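Local coordinates for protein mediator of RNA polymerase II transcription subunit 6 (Schizosaccharomyces pombe, PDB 4H61) that helps form the Mediator complex, the coactivator that conveys signals from gene-specific regulators to the basal RNA polymerase II machinery, at residues 23-28 with 73-78; 69-74 with 98-103. All blocks are in the same frame, centred on the assembly; numbering follows the deposited sequence.

Contact 1 of 2, residues 23-28 with 73-78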
loop_
_atom_site.group_PDB
_atom_site.type_symbol
_atom_site.label_atom_id
_atom_site.label_comp_id
_atom_site.label_asym_id
_atom_site.label_seq_id
_atom_site.Cartn_x
_atom_site.Cartn_y
_atom_site.Cartn_z
ATOM N N LEU A 23 16.701 -2.113 2.664
ATOM C CA LEU A 23 15.299 -2.309 2.315
ATOM C C LEU A 23 15.061 -3.646 1.639
ATOM O O LEU A 23 15.830 -4.072 0.777
ATOM C CB LEU A 23 14.782 -1.177 1.421
ATOM C CG LEU A 23 14.640 0.204 2.059
ATOM C CD1 LEU A 23 13.890 1.151 1.125
ATOM C CD2 LEU A 23 13.947 0.101 3.415
ATOM N N ARG A 24 13.982 -4.301 2.046
ATOM C CA ARG A 24 13.535 -5.533 1.418
ATOM C C ARG A 24 12.014 -5.503 1.348
ATOM O O ARG A 24 11.368 -4.814 2.143
ATOM C CB ARG A 24 14.015 -6.747 2.221
ATOM C CG ARG A 24 15.518 -7.004 2.133
ATOM C CD ARG A 24 16.012 -7.981 3.202
ATOM N NE ARG A 24 16.080 -7.377 4.533
ATOM C CZ ARG A 24 15.250 -7.664 5.534
ATOM N NH1 ARG A 24 14.283 -8.559 5.364
ATOM N NH2 ARG A 24 15.393 -7.060 6.710
ATOM N N THR A 25 11.446 -6.237 0.393
ATOM C CA THR A 25 9.996 -6.388 0.274
ATOM C C THR A 25 9.395 -6.775 1.622
ATOM O O THR A 25 8.308 -6.326 1.987
ATOM C CB THR A 25 9.637 -7.463 -0.772
ATOM O OG1 THR A 25 10.131 -7.063 -2.054
ATOM C CG2 THR A 25 8.132 -7.662 -0.860
ATOM N N GLU A 26 10.141 -7.593 2.360
ATOM C CA GLU A 26 9.768 -8.040 3.696
ATOM C C GLU A 26 9.467 -6.895 4.655
ATOM O O GLU A 26 8.617 -7.039 5.532
ATOM C CB GLU A 26 10.881 -8.914 4.295
ATOM C CG GLU A 26 10.974 -10.329 3.725
ATOM C CD GLU A 26 11.654 -10.391 2.363
ATOM O OE1 GLU A 26 12.113 -9.339 1.868
ATOM O OE2 GLU A 26 11.731 -11.500 1.788
ATOM N N ASN A 27 10.166 -5.770 4.498
ATOM C CA ASN A 27 10.052 -4.671 5.463
ATOM C C ASN A 27 9.763 -3.269 4.899
ATOM O O ASN A 27 9.592 -2.316 5.667
ATOM C CB ASN A 27 11.274 -4.626 6.390
ATOM C CG ASN A 27 12.572 -4.374 5.642
ATOM O OD1 ASN A 27 12.567 -3.913 4.502
ATOM N ND2 ASN A 27 13.696 -4.679 6.286
ATOM N N VAL A 28 9.703 -3.141 3.577
ATOM C CA VAL A 28 9.482 -1.835 2.956
ATOM C C VAL A 28 8.222 -1.107 3.467
ATOM O O VAL A 28 8.231 0.105 3.672
ATOM C CB VAL A 28 9.454 -1.940 1.417
ATOM C CG1 VAL A 28 8.365 -2.884 0.972
ATOM C CG2 VAL A 28 9.257 -0.575 0.788
ATOM N N PHE A 73 -2.777 0.024 2.471
ATOM C CA PHE A 73 -1.543 0.205 1.721
ATOM C C PHE A 73 -1.027 -1.151 1.266
ATOM O O PHE A 73 -0.880 -2.072 2.069
ATOM C CB PHE A 73 -0.490 0.905 2.577
ATOM C CG PHE A 73 -0.867 2.306 2.959
ATOM C CD1 PHE A 73 -0.627 3.363 2.088
ATOM C CD2 PHE A 73 -1.480 2.567 4.177
ATOM C CE1 PHE A 73 -0.981 4.656 2.430
ATOM C CE2 PHE A 73 -1.839 3.865 4.530
ATOM C CZ PHE A 73 -1.589 4.910 3.656
ATOM N N VAL A 74 -0.765 -1.281 -0.028
ATOM C CA VAL A 74 -0.256 -2.534 -0.554
ATOM C C VAL A 74 0.906 -2.282 -1.496
ATOM O O VAL A 74 1.033 -1.200 -2.080
ATOM C CB VAL A 74 -1.352 -3.345 -1.294
ATOM C CG1 VAL A 74 -2.548 -3.580 -0.386
ATOM C CG2 VAL A 74 -1.782 -2.630 -2.570
ATOM N N ILE A 75 1.761 -3.289 -1.627
ATOM C CA ILE A 75 2.854 -3.249 -2.581
ATOM C C ILE A 75 2.344 -3.777 -3.910
ATOM O O ILE A 75 1.763 -4.865 -3.972
ATOM C CB ILE A 75 4.018 -4.112 -2.090
ATOM C CG1 ILE A 75 4.487 -3.611 -0.718
ATOM C CG2 ILE A 75 5.149 -4.115 -3.112
ATOM C CD1 ILE A 75 5.404 -4.561 -0.000
ATOM N N ILE A 76 2.537 -3.002 -4.972
ATOM C CA ILE A 76 2.030 -3.398 -6.286
ATOM C C ILE A 76 3.137 -3.521 -7.327
ATOM O O ILE A 76 2.867 -3.830 -8.484
ATOM C CB ILE A 76 0.967 -2.421 -6.807
ATOM C CG1 ILE A 76 1.613 -1.065 -7.138
ATOM C CG2 ILE A 76 -0.158 -2.283 -5.796
ATOM C CD1 ILE A 76 0.626 -0.003 -7.556
ATOM N N HIS A 77 4.375 -3.263 -6.917
ATOM C CA HIS A 77 5.515 -3.475 -7.795
ATOM C C HIS A 77 6.808 -3.674 -7.012
ATOM O O HIS A 77 7.077 -2.956 -6.053
ATOM C CB HIS A 77 5.672 -2.327 -8.787
ATOM C CG HIS A 77 6.633 -2.631 -9.894
ATOM N ND1 HIS A 77 6.272 -3.344 -11.018
ATOM C CD2 HIS A 77 7.951 -2.349 -10.035
ATOM C CE1 HIS A 77 7.322 -3.471 -11.810
ATOM N NE2 HIS A 77 8.353 -2.875 -11.237
ATOM N N GLU A 78 7.609 -4.653 -7.429
ATOM C CA GLU A 78 8.836 -4.996 -6.721
ATOM C C GLU A 78 10.024 -5.064 -7.659
ATOM O O GLU A 78 10.038 -5.859 -8.596
ATOM C CB GLU A 78 8.686 -6.338 -6.006
ATOM C CG GLU A 78 7.494 -6.403 -5.073
ATOM C CD GLU A 78 7.282 -7.786 -4.500
ATOM O OE1 GLU A 78 8.216 -8.617 -4.600
ATOM O OE2 GLU A 78 6.182 -8.038 -3.956
#
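Thr25 and Glu78 bring the two backbones nearest each other, with their CA atoms 7.2 Å apart, so the turn at 23-28 meets the strand through side chains. The turn is held by its own bonds: the carbonyl O of Arg24 accepts from the N atoms of both Asn27 and Val28, while Arg24 N donates to Asn27 OD1 (2.9 Å). Val28 follows as the first residue of helix 28-33 and points CG1 at CD1 of Ile75, 3.5 Å away. Ile75 is extended beyond CG1 (chi2 167°), which carries this methyl out to Val28 and beside the carbonyl O of Thr25. Farther along the strand, Glu78 crosses Thr25 at about a right angle. Its carboxylate lies by the threonine methyl, CG2 to OE2 3.7 Å, and OE1 stands 3.5 Å from OG1 without bonding to it. The hydroxyl instead accepts from the indole N-H of Trp84; with chi1 at -62° OG1 lies beside the backbone N and CG2 anti to it, and both branches reach the Glu78 carboxylate. A valine in place of Thr25 would probably leave this indole N-H without its acceptor. The contact thus lays the start of helix 28-33 against strand 70-79, with Leu29 also on Ile75, while strand 83-91 supplies Trp84 and pairs with the bulged residues Ile76 and His77 through Val85.

Contact 2 of 2, residues 69-74 with 98-103; sequences TGIQFV and KPLTVY
Ile71 and Phe73 meet Leu100 and Tyr103 in an apolar contact between next-but-one strands, made over the intervening strand 83-91 on one face of the sheet. The touching parts of the two strands run in nearly the same direction, 26° apart, and the CA atoms of Ile71 and Leu100 are 9.0 Å from each other, a separation that only side chains bridge. Ile71 bends at its end (chi2 -50°), which swings CD1 across to CD1 of Leu100 at 3.6 Å; the two side chains cross at about a right angle. Beside them, the Tyr103 OH approaches CE1 of Phe73 at the ring's edge, near its plane, at 4.0 Å. Phe73 CE1 is also 4.2 Å from Tyr103 CE1. Both rings also meet Phe32 of helix 28-33, edge-to-face in the case of Tyr103, and both touch the side chain of Lys88 between them. A classic beta bulge, in which Leu100 and Thr101 both face Lys88, lets Leu100 and Tyr103 share this face although three positions separate them. Pro99 and Val102 instead pack on helix 115-135. Such packing across a central strand is what an antiparallel beta meander with helices on its faces allows.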
loop_
_atom_site.group_PDB
_atom_site.type_symbol
_atom_site.label_atom_id
_atom_site.label_comp_id
_atom_site.label_asym_id
_atom_site.label_seq_id
_atom_site.Cartn_x
_atom_site.Cartn_y
_atom_site.Cartn_z
ATOM N N THR A 69 -12.412 -3.658 5.314
ATOM C CA THR A 69 -12.773 -2.505 4.483
ATOM C C THR A 69 -12.193 -1.223 5.075
ATOM O O THR A 69 -12.100 -1.075 6.298
ATOM C CB THR A 69 -14.305 -2.358 4.327
ATOM O OG1 THR A 69 -14.912 -2.143 5.608
ATOM C CG2 THR A 69 -14.904 -3.606 3.721
ATOM N N GLY A 70 -11.789 -0.301 4.206
ATOM C CA GLY A 70 -11.176 0.939 4.643
ATOM C C GLY A 70 -9.872 1.225 3.933
ATOM O O GLY A 70 -9.497 0.503 3.000
ATOM N N ILE A 71 -9.180 2.281 4.368
ATOM C CA ILE A 71 -7.875 2.639 3.804
ATOM C C ILE A 71 -6.856 1.495 3.936
ATOM O O ILE A 71 -6.725 0.879 4.999
ATOM C CB ILE A 71 -7.296 3.909 4.474
ATOM C CG1 ILE A 71 -8.250 5.093 4.294
ATOM C CG2 ILE A 71 -5.926 4.249 3.913
ATOM C CD1 ILE A 71 -8.689 5.293 2.889
ATOM N N GLN A 72 -6.146 1.206 2.850
ATOM C CA GLN A 72 -5.155 0.134 2.854
ATOM C C GLN A 72 -3.928 0.546 2.064
ATOM O O GLN A 72 -4.026 1.318 1.106
ATOM C CB GLN A 72 -5.722 -1.163 2.253
ATOM C CG GLN A 72 -6.984 -1.682 2.927
ATOM C CD GLN A 72 -7.409 -3.073 2.435
ATOM O OE1 GLN A 72 -7.145 -3.463 1.286
ATOM N NE2 GLN A 72 -8.074 -3.825 3.315
ATOM N N PHE A 73 -2.777 0.024 2.471
ATOM C CA PHE A 73 -1.543 0.205 1.721
ATOM C C PHE A 73 -1.027 -1.151 1.266
ATOM O O PHE A 73 -0.880 -2.072 2.069
ATOM C CB PHE A 73 -0.490 0.905 2.577
ATOM C CG PHE A 73 -0.867 2.306 2.959
ATOM C CD1 PHE A 73 -0.627 3.363 2.088
ATOM C CD2 PHE A 73 -1.480 2.567 4.177
ATOM C CE1 PHE A 73 -0.981 4.656 2.430
ATOM C CE2 PHE A 73 -1.839 3.865 4.530
ATOM C CZ PHE A 73 -1.589 4.910 3.656
ATOM N N VAL A 74 -0.765 -1.281 -0.028
ATOM C CA VAL A 74 -0.256 -2.534 -0.554
ATOM C C VAL A 74 0.906 -2.282 -1.496
ATOM O O VAL A 74 1.033 -1.200 -2.080
ATOM C CB VAL A 74 -1.352 -3.345 -1.294
ATOM C CG1 VAL A 74 -2.548 -3.580 -0.386
ATOM C CG2 VAL A 74 -1.782 -2.630 -2.570
ATOM N N LYS A 98 -10.767 0.947 -4.389
ATOM C CA LYS A 98 -10.632 2.211 -5.103
ATOM C C LYS A 98 -9.254 2.802 -4.863
ATOM O O LYS A 98 -8.909 3.168 -3.741
ATOM C CB LYS A 98 -11.725 3.204 -4.711
ATOM C CG LYS A 98 -11.632 4.507 -5.481
ATOM C CD LYS A 98 -12.697 5.505 -5.047
ATOM C CE LYS A 98 -12.550 6.834 -5.788
ATOM N NZ LYS A 98 -11.200 7.435 -5.579
ATOM N N PRO A 99 -8.446 2.873 -5.921
ATOM C CA PRO A 99 -7.089 3.416 -5.814
ATOM C C PRO A 99 -7.151 4.903 -5.514
ATOM O O PRO A 99 -7.867 5.628 -6.207
ATOM C CB PRO A 99 -6.503 3.182 -7.210
ATOM C CG PRO A 99 -7.370 2.107 -7.816
ATOM C CD PRO A 99 -8.740 2.358 -7.266
ATOM N N LEU A 100 -6.422 5.340 -4.491
ATOM C CA LEU A 100 -6.463 6.729 -4.048
ATOM C C LEU A 100 -5.219 7.484 -4.483
ATOM O O LEU A 100 -5.317 8.521 -5.140
ATOM C CB LEU A 100 -6.632 6.804 -2.530
ATOM C CG LEU A 100 -7.992 6.277 -2.077
ATOM C CD1 LEU A 100 -8.176 6.372 -0.547
ATOM C CD2 LEU A 100 -9.080 7.024 -2.837
ATOM N N THR A 101 -4.051 6.976 -4.092
ATOM C CA THR A 101 -2.781 7.541 -4.533
ATOM C C THR A 101 -1.685 6.465 -4.611
ATOM O O THR A 101 -1.812 5.392 -4.013
ATOM C CB THR A 101 -2.334 8.760 -3.657
ATOM O OG1 THR A 101 -0.964 8.609 -3.251
ATOM C CG2 THR A 101 -3.202 8.915 -2.428
ATOM N N VAL A 102 -0.623 6.727 -5.372
ATOM C CA VAL A 102 0.503 5.793 -5.387
ATOM C C VAL A 102 1.840 6.476 -5.094
ATOM O O VAL A 102 2.042 7.644 -5.426
ATOM C CB VAL A 102 0.555 4.892 -6.668
ATOM C CG1 VAL A 102 -0.618 5.172 -7.596
ATOM C CG2 VAL A 102 1.876 5.024 -7.396
ATOM N N TYR A 103 2.737 5.746 -4.439
ATOM C CA TYR A 103 3.984 6.321 -3.956
ATOM C C TYR A 103 5.153 5.508 -4.475
ATOM O O TYR A 103 5.032 4.302 -4.690
ATOM C CB TYR A 103 4.024 6.315 -2.419
ATOM C CG TYR A 103 2.733 6.750 -1.753
ATOM C CD1 TYR A 103 1.630 5.901 -1.713
ATOM C CD2 TYR A 103 2.621 8.006 -1.150
ATOM C CE1 TYR A 103 0.456 6.288 -1.114
ATOM C CE2 TYR A 103 1.442 8.401 -0.543
ATOM C CZ TYR A 103 0.363 7.530 -0.529
ATOM O OH TYR A 103 -0.821 7.890 0.065
#

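How the contacts relate
From the N terminus, the chain passes helix 14-19 and the turn at 23-28, then runs through helices 28-33, 43-53 and 61-66 before contact 1 brings it back on strand 70-79, closing a loop that is half helix and has little strand. Contact 2 opens on the strand where contact 1 closes and runs on to strand 97-106, a shorter loop without helix, mostly strand; the two follow in succession, overlapping only at Phe73 and Val74. The touching residues differ: Ile75 and Glu78 in contact 1, Ile71 and Phe73 in contact 2. As a worked example, they illustrate one edge strand serving twice, binding the N-terminal helical region to the sheet and the sheet's first strand to its third.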